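Local coordinates for protein catechol 1,2-dioxygenase (Burkholderia ambifaria, PDB 5VXT) that probably catalyses the intradiol ring cleavage of catechol to cis,cis-muconate with molecular oxygen, using a non-haem iron(III) centre that binds the substrate, at residues K12-K17 with L55-D60; T118-L123 with V316-A321; P236-F241 with Q254-G259. All coordinates share one frame; numbering follows the deposited sequence. Where two conformers were deposited one is given.

Contact 1. Residues K12-K17 with L55-D60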
loop_
_atom_site.group_PDB
_atom_site.type_symbol
_atom_site.label_atom_id
_atom_site.label_comp_id
_atom_site.label_asym_id
_atom_site.label_seq_id
_atom_site.Cartn_x
_atom_site.Cartn_y
_atom_site.Cartn_z
ATOM N N LYS B 12 -3.208 -6.997 -25.557
ATOM C CA LYS B 12 -2.509 -7.877 -24.625
ATOM C C LYS B 12 -1.007 -7.808 -24.855
ATOM O O LYS B 12 -0.539 -8.039 -25.976
ATOM C CB LYS B 12 -2.992 -9.314 -24.792
ATOM C CG LYS B 12 -4.495 -9.470 -24.859
ATOM C CD LYS B 12 -5.169 -9.131 -23.535
ATOM C CE LYS B 12 -6.607 -9.637 -23.538
ATOM N NZ LYS B 12 -7.157 -9.861 -22.172
ATOM N N VAL B 13 -0.253 -7.516 -23.791
ATOM C CA VAL B 13 1.193 -7.366 -23.920
ATOM C C VAL B 13 1.957 -8.238 -22.933
ATOM O O VAL B 13 3.185 -8.299 -22.998
ATOM C CB VAL B 13 1.625 -5.898 -23.738
ATOM C CG1 VAL B 13 0.988 -5.000 -24.795
ATOM C CG2 VAL B 13 1.287 -5.414 -22.318
ATOM N N PHE B 14 1.263 -8.923 -22.015
ATOM C CA PHE B 14 1.977 -9.495 -20.878
ATOM C C PHE B 14 3.013 -10.528 -21.317
ATOM O O PHE B 14 4.114 -10.587 -20.757
ATOM C CB PHE B 14 0.995 -10.109 -19.883
ATOM C CG PHE B 14 1.674 -10.779 -18.726
ATOM C CD1 PHE B 14 2.177 -10.030 -17.675
ATOM C CD2 PHE B 14 1.850 -12.151 -18.712
ATOM C CE1 PHE B 14 2.820 -10.651 -16.615
ATOM C CE2 PHE B 14 2.497 -12.790 -17.644
ATOM C CZ PHE B 14 2.982 -12.034 -16.602
ATOM N N ASP B 15 2.692 -11.344 -22.315
ATOM C CA ASP B 15 3.606 -12.414 -22.691
ATOM C C ASP B 15 4.760 -11.945 -23.565
ATOM O O ASP B 15 5.609 -12.769 -23.921
ATOM C CB ASP B 15 2.848 -13.528 -23.401
ATOM C CG ASP B 15 1.937 -14.269 -22.464
ATOM O OD1 ASP B 15 0.819 -14.637 -22.872
ATOM O OD2 ASP B 15 2.337 -14.446 -21.299
ATOM N N THR B 16 4.827 -10.663 -23.901
ATOM C CA THR B 16 5.925 -10.177 -24.727
ATOM C C THR B 16 7.243 -10.221 -23.962
ATOM O O THR B 16 7.279 -10.124 -22.732
ATOM C CB THR B 16 5.659 -8.753 -25.198
ATOM O OG1 THR B 16 5.565 -7.870 -24.067
ATOM C CG2 THR B 16 4.371 -8.715 -26.004
ATOM N N LYS B 17 8.338 -10.361 -24.714
ATOM C CA LYS B 17 9.659 -10.393 -24.097
ATOM C C LYS B 17 9.972 -9.095 -23.373
ATOM O O LYS B 17 10.663 -9.118 -22.348
ATOM C CB LYS B 17 10.730 -10.679 -25.153
ATOM C CG LYS B 17 12.136 -10.744 -24.584
ATOM C CD LYS B 17 13.197 -10.784 -25.662
ATOM C CE LYS B 17 14.580 -10.694 -25.032
ATOM N NZ LYS B 17 14.708 -11.590 -23.836
ATOM N N LEU B 55 0.224 -8.803 -10.885
ATOM C CA LEU B 55 -0.429 -7.514 -11.085
ATOM C C LEU B 55 -0.418 -7.124 -12.558
ATOM O O LEU B 55 -1.456 -6.752 -13.112
ATOM C CB LEU B 55 0.253 -6.426 -10.255
ATOM C CG LEU B 55 -0.275 -5.003 -10.474
ATOM C CD1 LEU B 55 -1.802 -4.863 -10.163
ATOM C CD2 LEU B 55 0.567 -4.012 -9.666
ATOM N N PHE B 56 0.752 -7.198 -13.203
ATOM C CA PHE B 56 0.826 -6.884 -14.634
ATOM C C PHE B 56 -0.147 -7.732 -15.444
ATOM O O PHE B 56 -0.804 -7.228 -16.367
ATOM C CB PHE B 56 2.247 -7.089 -15.176
ATOM C CG PHE B 56 3.224 -6.003 -14.799
ATOM C CD1 PHE B 56 2.936 -5.095 -13.795
ATOM C CD2 PHE B 56 4.454 -5.927 -15.430
ATOM C CE1 PHE B 56 3.859 -4.121 -13.436
ATOM C CE2 PHE B 56 5.381 -4.950 -15.073
ATOM C CZ PHE B 56 5.077 -4.050 -14.075
ATOM N N LYS B 57 -0.239 -9.027 -15.126
ATOM C CA LYS B 57 -1.115 -9.911 -15.886
ATOM C C LYS B 57 -2.576 -9.561 -15.653
ATOM O O LYS B 57 -3.388 -9.623 -16.583
ATOM C CB LYS B 57 -0.849 -11.366 -15.513
ATOM C CG LYS B 57 -1.749 -12.380 -16.195
ATOM C CD LYS B 57 -1.495 -12.420 -17.701
ATOM C CE LYS B 57 -2.285 -13.532 -18.391
ATOM N NZ LYS B 57 -1.897 -13.685 -19.827
ATOM N N ALA B 58 -2.928 -9.204 -14.412
ATOM C CA ALA B 58 -4.301 -8.809 -14.114
ATOM C C ALA B 58 -4.668 -7.499 -14.808
ATOM O O ALA B 58 -5.811 -7.331 -15.248
ATOM C CB ALA B 58 -4.492 -8.698 -12.599
ATOM N N ILE B 59 -3.722 -6.555 -14.895
ATOM C CA ILE B 59 -3.961 -5.325 -15.650
ATOM C C ILE B 59 -4.226 -5.648 -17.115
ATOM O O ILE B 59 -5.150 -5.098 -17.736
ATOM C CB ILE B 59 -2.767 -4.359 -15.481
ATOM C CG1 ILE B 59 -2.745 -3.794 -14.056
ATOM C CG2 ILE B 59 -2.808 -3.222 -16.520
ATOM C CD1 ILE B 59 -1.434 -3.138 -13.677
ATOM N N ASP B 60 -3.427 -6.551 -17.688
ATOM C CA ASP B 60 -3.644 -6.982 -19.069
ATOM C C ASP B 60 -5.019 -7.627 -19.230
ATOM O O ASP B 60 -5.799 -7.244 -20.113
ATOM C CB ASP B 60 -2.529 -7.951 -19.475
ATOM C CG ASP B 60 -2.013 -7.733 -20.890
ATOM O OD1 ASP B 60 -1.660 -8.746 -21.524
ATOM O OD2 ASP B 60 -1.951 -6.576 -21.379
HETATM O O HOH W 1 0.517 -15.669 -19.276
#

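Contact 2. Residues T118-L123 with V316-A321. With CAQ (catechol), chain K.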
loop_
_atom_site.group_PDB
_atom_site.type_symbol
_atom_site.label_atom_id
_atom_site.label_comp_id
_atom_site.label_asym_id
_atom_site.label_seq_id
_atom_site.Cartn_x
_atom_site.Cartn_y
_atom_site.Cartn_z
ATOM N N THR B 118 -7.982 -17.671 16.270
ATOM C CA THR B 118 -8.558 -16.766 15.274
ATOM C C THR B 118 -7.689 -15.511 15.232
ATOM O O THR B 118 -6.608 -15.464 15.823
ATOM C CB THR B 118 -10.056 -16.500 15.519
ATOM O OG1 THR B 118 -10.612 -15.824 14.370
ATOM C CG2 THR B 118 -10.296 -15.674 16.762
ATOM N N ILE B 119 -8.122 -14.496 14.481
ATOM C CA ILE B 119 -7.169 -13.458 14.124
ATOM C C ILE B 119 -6.786 -12.618 15.337
ATOM O O ILE B 119 -7.528 -12.509 16.324
ATOM C CB ILE B 119 -7.718 -12.583 12.983
ATOM C CG1 ILE B 119 -8.840 -11.677 13.495
ATOM C CG2 ILE B 119 -8.160 -13.484 11.836
ATOM C CD1 ILE B 119 -9.387 -10.752 12.447
ATOM N N GLU B 120 -5.584 -12.045 15.268
ATOM C CA GLU B 120 -5.103 -11.155 16.312
ATOM C C GLU B 120 -5.748 -9.783 16.204
ATOM O O GLU B 120 -6.050 -9.148 17.220
ATOM C CB GLU B 120 -3.576 -11.042 16.228
ATOM C CG GLU B 120 -2.939 -10.103 17.239
ATOM C CD GLU B 120 -1.421 -10.018 17.065
ATOM O OE1 GLU B 120 -0.814 -11.008 16.606
ATOM O OE2 GLU B 120 -0.832 -8.961 17.376
ATOM N N GLY B 121 -5.973 -9.307 14.984
ATOM C CA GLY B 121 -6.393 -7.945 14.800
ATOM C C GLY B 121 -5.206 -7.022 14.978
ATOM O O GLY B 121 -4.106 -7.453 15.349
ATOM N N PRO B 122 -5.396 -5.735 14.685
ATOM C CA PRO B 122 -4.278 -4.773 14.729
ATOM C C PRO B 122 -4.141 -3.978 16.026
ATOM O O PRO B 122 -3.350 -3.030 16.047
ATOM C CB PRO B 122 -4.633 -3.832 13.571
ATOM C CG PRO B 122 -6.126 -3.790 13.603
ATOM C CD PRO B 122 -6.585 -5.167 14.026
ATOM N N LEU B 123 -4.854 -4.337 17.100
ATOM C CA LEU B 123 -4.987 -3.442 18.247
ATOM C C LEU B 123 -4.380 -4.005 19.529
ATOM O O LEU B 123 -4.762 -3.584 20.625
ATOM C CB LEU B 123 -6.459 -3.093 18.462
ATOM C CG LEU B 123 -7.127 -2.570 17.185
ATOM C CD1 LEU B 123 -8.587 -2.253 17.430
ATOM C CD2 LEU B 123 -6.384 -1.347 16.654
ATOM N N VAL B 316 3.743 -15.729 15.463
ATOM C CA VAL B 316 3.760 -14.701 14.430
ATOM C C VAL B 316 4.423 -13.455 14.993
ATOM O O VAL B 316 4.024 -12.961 16.055
ATOM C CB VAL B 316 2.328 -14.398 13.941
ATOM C CG1 VAL B 316 2.305 -13.167 13.057
ATOM C CG2 VAL B 316 1.767 -15.595 13.209
ATOM N N GLU B 317 5.422 -12.941 14.274
ATOM C CA GLU B 317 6.050 -11.665 14.587
ATOM C C GLU B 317 5.489 -10.594 13.661
ATOM O O GLU B 317 5.513 -10.754 12.433
ATOM C CB GLU B 317 7.574 -11.745 14.441
ATOM C CG GLU B 317 8.254 -12.633 15.462
ATOM C CD GLU B 317 7.982 -12.185 16.883
ATOM O OE1 GLU B 317 7.472 -13.003 17.682
ATOM O OE2 GLU B 317 8.264 -11.006 17.195
ATOM N N ARG B 318 4.966 -9.516 14.250
ATOM C CA ARG B 318 4.496 -8.364 13.490
ATOM C C ARG B 318 4.641 -7.121 14.356
ATOM O O ARG B 318 4.761 -7.209 15.585
ATOM C CB ARG B 318 3.037 -8.530 13.038
ATOM C CG ARG B 318 2.064 -8.704 14.203
ATOM C CD ARG B 318 0.656 -9.100 13.736
ATOM N NE ARG B 318 -0.145 -7.986 13.241
ATOM C CZ ARG B 318 -1.440 -8.078 12.934
ATOM N NH1 ARG B 318 -2.083 -9.230 13.090
ATOM N NH2 ARG B 318 -2.103 -7.018 12.474
ATOM N N LEU B 319 4.651 -5.958 13.700
ATOM C CA LEU B 319 4.723 -4.691 14.420
ATOM C C LEU B 319 3.563 -4.585 15.400
ATOM O O LEU B 319 2.396 -4.678 15.010
ATOM C CB LEU B 319 4.701 -3.508 13.453
ATOM C CG LEU B 319 6.005 -3.048 12.802
ATOM C CD1 LEU B 319 5.814 -1.657 12.195
ATOM C CD2 LEU B 319 7.155 -3.051 13.797
ATOM N N ARG B 320 3.889 -4.402 16.678
ATOM C CA ARG B 320 2.890 -4.293 17.731
ATOM C C ARG B 320 3.208 -3.092 18.605
ATOM O O ARG B 320 4.374 -2.831 18.919
ATOM C CB ARG B 320 2.834 -5.573 18.580
ATOM C CG ARG B 320 2.174 -6.755 17.868
ATOM C CD ARG B 320 2.748 -8.082 18.361
ATOM N NE ARG B 320 2.106 -9.259 17.766
ATOM C CZ ARG B 320 2.747 -10.393 17.482
ATOM N NH1 ARG B 320 4.052 -10.509 17.722
ATOM N NH2 ARG B 320 2.086 -11.408 16.943
ATOM N N ALA B 321 2.165 -2.357 18.985
ATOM C CA ALA B 321 2.320 -1.216 19.872
ATOM C C ALA B 321 2.715 -1.671 21.274
ATOM O O ALA B 321 2.504 -2.822 21.660
ATOM C CB ALA B 321 1.020 -0.411 19.942
HETATM C C1 CAQ K . -10.014 -4.702 13.264
HETATM C C2 CAQ K . -10.192 -4.275 14.578
HETATM C C3 CAQ K . -10.311 -5.217 15.589
HETATM O O3 CAQ K . -10.483 -4.855 16.886
HETATM C C4 CAQ K . -10.250 -6.650 15.248
HETATM O O4 CAQ K . -10.373 -7.571 16.234
HETATM C C5 CAQ K . -10.069 -7.031 13.925
HETATM C C6 CAQ K . -9.954 -6.056 12.939
HETATM O O HOH W 2 -1.241 -11.705 13.869
HETATM O O HOH W 3 -0.443 -4.546 15.723
HETATM O O HOH W 4 -0.544 -2.771 17.791
#

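Contact 3. Residues P236-F241 with Q254-G259. With FE (Fe (III) ion), chain J; CAQ (catechol), chain K.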
loop_
_atom_site.group_PDB
_atom_site.type_symbol
_atom_site.label_atom_id
_atom_site.label_comp_id
_atom_site.label_asym_id
_atom_site.label_seq_id
_atom_site.Cartn_x
_atom_site.Cartn_y
_atom_site.Cartn_z
ATOM N N PRO B 236 -18.663 -7.849 15.412
ATOM C CA PRO B 236 -19.447 -8.091 16.628
ATOM C C PRO B 236 -18.596 -7.871 17.870
ATOM O O PRO B 236 -17.363 -7.854 17.820
ATOM C CB PRO B 236 -19.866 -9.558 16.490
ATOM C CG PRO B 236 -18.750 -10.165 15.647
ATOM C CD PRO B 236 -18.409 -9.091 14.660
ATOM N N ALA B 237 -19.277 -7.697 19.007
ATOM C CA ALA B 237 -18.564 -7.518 20.269
ATOM C C ALA B 237 -17.726 -8.754 20.578
ATOM O O ALA B 237 -18.175 -9.889 20.399
ATOM C CB ALA B 237 -19.555 -7.246 21.407
ATOM N N HIS B 238 -16.503 -8.536 21.049
ATOM C CA HIS B 238 -15.564 -9.639 21.187
ATOM C C HIS B 238 -14.478 -9.257 22.179
ATOM O O HIS B 238 -14.328 -8.090 22.552
ATOM C CB HIS B 238 -14.937 -10.008 19.843
ATOM C CG HIS B 238 -14.130 -8.901 19.250
ATOM N ND1 HIS B 238 -14.702 -7.869 18.538
ATOM C CD2 HIS B 238 -12.802 -8.645 19.286
ATOM C CE1 HIS B 238 -13.759 -7.031 18.149
ATOM N NE2 HIS B 238 -12.598 -7.480 18.590
ATOM N N VAL B 239 -13.716 -10.268 22.595
ATOM C CA VAL B 239 -12.577 -10.109 23.493
ATOM C C VAL B 239 -11.420 -10.921 22.924
ATOM O O VAL B 239 -11.608 -12.080 22.544
ATOM C CB VAL B 239 -12.911 -10.572 24.928
ATOM C CG1 VAL B 239 -11.706 -10.429 25.824
ATOM C CG2 VAL B 239 -14.072 -9.772 25.475
ATOM N N HIS B 240 -10.227 -10.319 22.874
ATOM C CA HIS B 240 -9.020 -10.954 22.351
ATOM C C HIS B 240 -8.223 -11.635 23.454
ATOM O O HIS B 240 -8.186 -11.159 24.590
ATOM C CB HIS B 240 -8.108 -9.921 21.699
ATOM C CG HIS B 240 -8.679 -9.278 20.477
ATOM N ND1 HIS B 240 -8.445 -9.765 19.209
ATOM C CD2 HIS B 240 -9.452 -8.176 20.323
ATOM C CE1 HIS B 240 -9.053 -8.993 18.326
ATOM N NE2 HIS B 240 -9.670 -8.021 18.975
ATOM N N PHE B 241 -7.532 -12.722 23.099
ATOM C CA PHE B 241 -6.576 -13.323 24.018
ATOM C C PHE B 241 -5.293 -13.769 23.323
ATOM O O PHE B 241 -5.318 -14.292 22.205
ATOM C CB PHE B 241 -7.174 -14.532 24.747
ATOM C CG PHE B 241 -8.428 -14.220 25.514
ATOM C CD1 PHE B 241 -8.367 -13.850 26.854
ATOM C CD2 PHE B 241 -9.668 -14.302 24.901
ATOM C CE1 PHE B 241 -9.524 -13.566 27.569
ATOM C CE2 PHE B 241 -10.827 -14.014 25.610
ATOM C CZ PHE B 241 -10.749 -13.646 26.943
ATOM N N GLN B 254 -9.908 -15.506 20.292
ATOM C CA GLN B 254 -10.927 -14.532 20.668
ATOM C C GLN B 254 -12.167 -15.304 21.084
ATOM O O GLN B 254 -12.282 -16.499 20.822
ATOM C CB GLN B 254 -11.313 -13.593 19.511
ATOM C CG GLN B 254 -10.228 -12.749 18.861
ATOM C CD GLN B 254 -10.812 -11.897 17.739
ATOM O OE1 GLN B 254 -11.970 -11.485 17.808
ATOM N NE2 GLN B 254 -10.028 -11.652 16.698
ATOM N N PHE B 255 -13.117 -14.600 21.690
ATOM C CA PHE B 255 -14.480 -15.102 21.679
ATOM C C PHE B 255 -15.419 -13.929 21.425
ATOM O O PHE B 255 -15.082 -12.769 21.681
ATOM C CB PHE B 255 -14.877 -15.919 22.943
ATOM C CG PHE B 255 -14.855 -15.164 24.243
ATOM C CD1 PHE B 255 -15.716 -14.103 24.482
ATOM C CD2 PHE B 255 -14.027 -15.588 25.271
ATOM C CE1 PHE B 255 -15.706 -13.446 25.693
ATOM C CE2 PHE B 255 -14.020 -14.943 26.486
ATOM C CZ PHE B 255 -14.860 -13.867 26.700
ATOM N N ASN B 256 -16.570 -14.247 20.851
ATOM C CA ASN B 256 -17.611 -13.280 20.556
ATOM C C ASN B 256 -18.630 -13.285 21.686
ATOM O O ASN B 256 -18.875 -14.320 22.317
ATOM C CB ASN B 256 -18.308 -13.613 19.237
ATOM C CG ASN B 256 -17.549 -13.097 18.014
ATOM O OD1 ASN B 256 -16.832 -12.100 18.081
ATOM N ND2 ASN B 256 -17.728 -13.769 16.887
ATOM N N ILE B 257 -19.217 -12.115 21.945
ATOM C CA ILE B 257 -20.300 -12.026 22.923
ATOM C C ILE B 257 -21.541 -12.703 22.362
ATOM O O ILE B 257 -21.998 -12.386 21.255
ATOM C CB ILE B 257 -20.592 -10.564 23.288
ATOM C CG1 ILE B 257 -19.355 -9.906 23.900
ATOM C CG2 ILE B 257 -21.822 -10.478 24.223
ATOM C CD1 ILE B 257 -18.810 -10.653 25.102
ATOM N N GLU B 258 -22.097 -13.639 23.128
ATOM C CA GLU B 258 -23.255 -14.395 22.681
ATOM C C GLU B 258 -24.394 -13.460 22.285
ATOM O O GLU B 258 -24.701 -12.497 22.992
ATOM C CB GLU B 258 -23.697 -15.341 23.797
ATOM C CG GLU B 258 -25.153 -15.726 23.783
ATOM C CD GLU B 258 -25.476 -16.808 24.803
ATOM O OE1 GLU B 258 -25.947 -17.889 24.390
ATOM O OE2 GLU B 258 -25.259 -16.583 26.017
ATOM N N GLY B 259 -24.998 -13.728 21.128
ATOM C CA GLY B 259 -26.199 -13.031 20.722
ATOM C C GLY B 259 -25.990 -11.778 19.905
ATOM O O GLY B 259 -26.981 -11.155 19.501
HETATM FE FE FE J . -10.851 -6.430 18.468
HETATM C C1 CAQ K . -10.014 -4.702 13.264
HETATM C C2 CAQ K . -10.192 -4.275 14.578
HETATM C C3 CAQ K . -10.311 -5.217 15.589
HETATM O O3 CAQ K . -10.483 -4.855 16.886
HETATM C C4 CAQ K . -10.250 -6.650 15.248
HETATM O O4 CAQ K . -10.373 -7.571 16.234
HETATM C C5 CAQ K . -10.069 -7.031 13.925
HETATM C C6 CAQ K . -9.954 -6.056 12.939
#

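Contact 1. Residues K12-K17 with L55-D60
F56 meets the ring of F14 at its rim: CB of F56 lies 3.9 Å from CD1 of F14, near the ring plane, while the F56 ring itself turns away to stack on Y97 of the second subunit. One residue on, K57 covers a face of the same F14 ring. Its CB sits 3.8 Å from the ring centroid in a CH-pi contact almost on the ring normal, and the bend at chi2 (66°) carries CD on over the same face, 3.5 Å from F14 CD2. Beyond it, a water bridges K57 and D15, accepting from K57 NZ and donating to D15 OD2; directly, NZ and D15 OD1 are too far apart for a salt bridge. The loop 12-17 thus packs on the helix 42-62 of the N-terminal helical domain, where intradiol dioxygenases form their dimer interface, and its type I turn V13-T16 leads into helix 17-27, with T16 as N-cap. D60 closes the contact. V13 N is shared by both carboxylate oxygens, each through its syn lone pair, at 2.9 Å from OD1 and 3.1 Å from OD2. F14 N also binds OD1, at 3.0 Å, but from above the carboxylate plane, and R101 of the second subunit forms a salt bridge with D60 OD2.

Contact 2. Residues T118-L123 with V316-A321
Two arginines of one extended segment, R318 and R320, converge on the loop at E120-P122 and treat it quite differently: R320 pairs with the E120 carboxylate, whereas R318 lays a guanidinium face against the carbonyl of G121. The loop is the substrate-binding loop of the intradiol dioxygenase fold, and the segment 316-321 near the C terminus backs it on the side away from catechol. E120 leaves the backbone with CG anti to N (chi1 178°) and runs extended to its carboxylate. R320 takes it side-on, NE to OE2 at 3.0 Å and NH2 to OE1 at 2.9 Å. Both bonds are nearly straight, and the two flat groups are only 19° from coplanar. The end of the same guanidinium holds V316 O with NH1 and NH2, so the arginine spans the glutamate and a carbonyl of its own segment and is fixed in rotation about its terminal bonds. R318 CG lies over one face of the R320 guanidinium, offset toward its rim.

R318 bends at chi3 (-80°), which brings its own guanidinium across the loop so that G121 O lies over one of its faces, 3.5 Å from NH1. Its strongest partner is E95, which salt-bridges NH1 and also accepts from G121 N; W70 of the second subunit makes a cation-pi contact with R318. On the other side of the loop, P122 and L123 line the catechol pocket, P122 CD lying 3.5 Å from C1 of the ligand. G121, with backbone angles that call for glycine, brings its CA to 3.9 Å from catechol C5. A water joins the two charged groups, donating to E120 OE1 and accepting from R318 NH1 at 2.7 Å.

Contact 3. Residues P236-F241 with Q254-G259
H238 and H240 project from the same face of a two-stranded antiparallel hairpin, and Q254 from the neighbouring strand lies against both. The Q254 chain is extended beyond CG and lies alongside H240, pointing the same way, with OE1 over one face of that imidazole, the amide plane turned 45° from the ring, and Q254 NE2 near its rim, 3.3 Å from H240 CE1. Toward H238 the amide approaches obliquely, OE1 of Q254 standing 3.3 Å from H238 CD2. Neither imidazole is its hydrogen-bond partner: Q254 NE2 donates to I119 O of the 118-123 loop, and OE1 accepts from R235, which also bonds catechol, so the amide is held at both ends.

H238 carries CG between its backbone N and carbonyl carbon (chi1 63°), which lets ND1 turn back to P236 O in a straight bond lying in the ring plane, at 2.8 Å. On the strand next to it, N256 sets OD1 against H238 CB. The opposite face of the hairpin is apolar and faces the core of the beta-sandwich: V239 CB covers a face of the F255 ring, and F241 meets that ring obliquely, with planes at 42° and F241 CE2 3.4 Å from F255 CE2. V239 and F255 bond reciprocally through their backbones, and I257 N to A237 O continues the pairing past the strand end.

Both histidines bind the iron(III) ion through NE2, with Y178 completing the protein ligands and both catechol oxygens coordinated. The bond to P236 O implies that H238 ND1 carries the proton, leaving NE2 to donate its lone pair to the metal, and the backbone carbonyl would probably make this imidazole a stronger donor to the iron.

Overall arrangement
Contacts 2 and 3 form two walls of one active site, while contact 1 lies far from it, in the N-terminal helical part of the dimer interface. The centres of contacts 2 and 3 are about 17 Å apart, yet they touch directly: E120 O packs 3.2 Å from H240 ND1, and both contacts reach catechol, contact 2 with the substrate loop and contact 3 with the iron-binding histidines. In sequence, both strands of contact 3 fall between the two segments of contact 2. Contact 1 precedes both and lies about 35 Å from contact 2 and about 44 Å from contact 3, centre to centre. Contacts 1 and 2 both touch the second subunit; contact 3 does not.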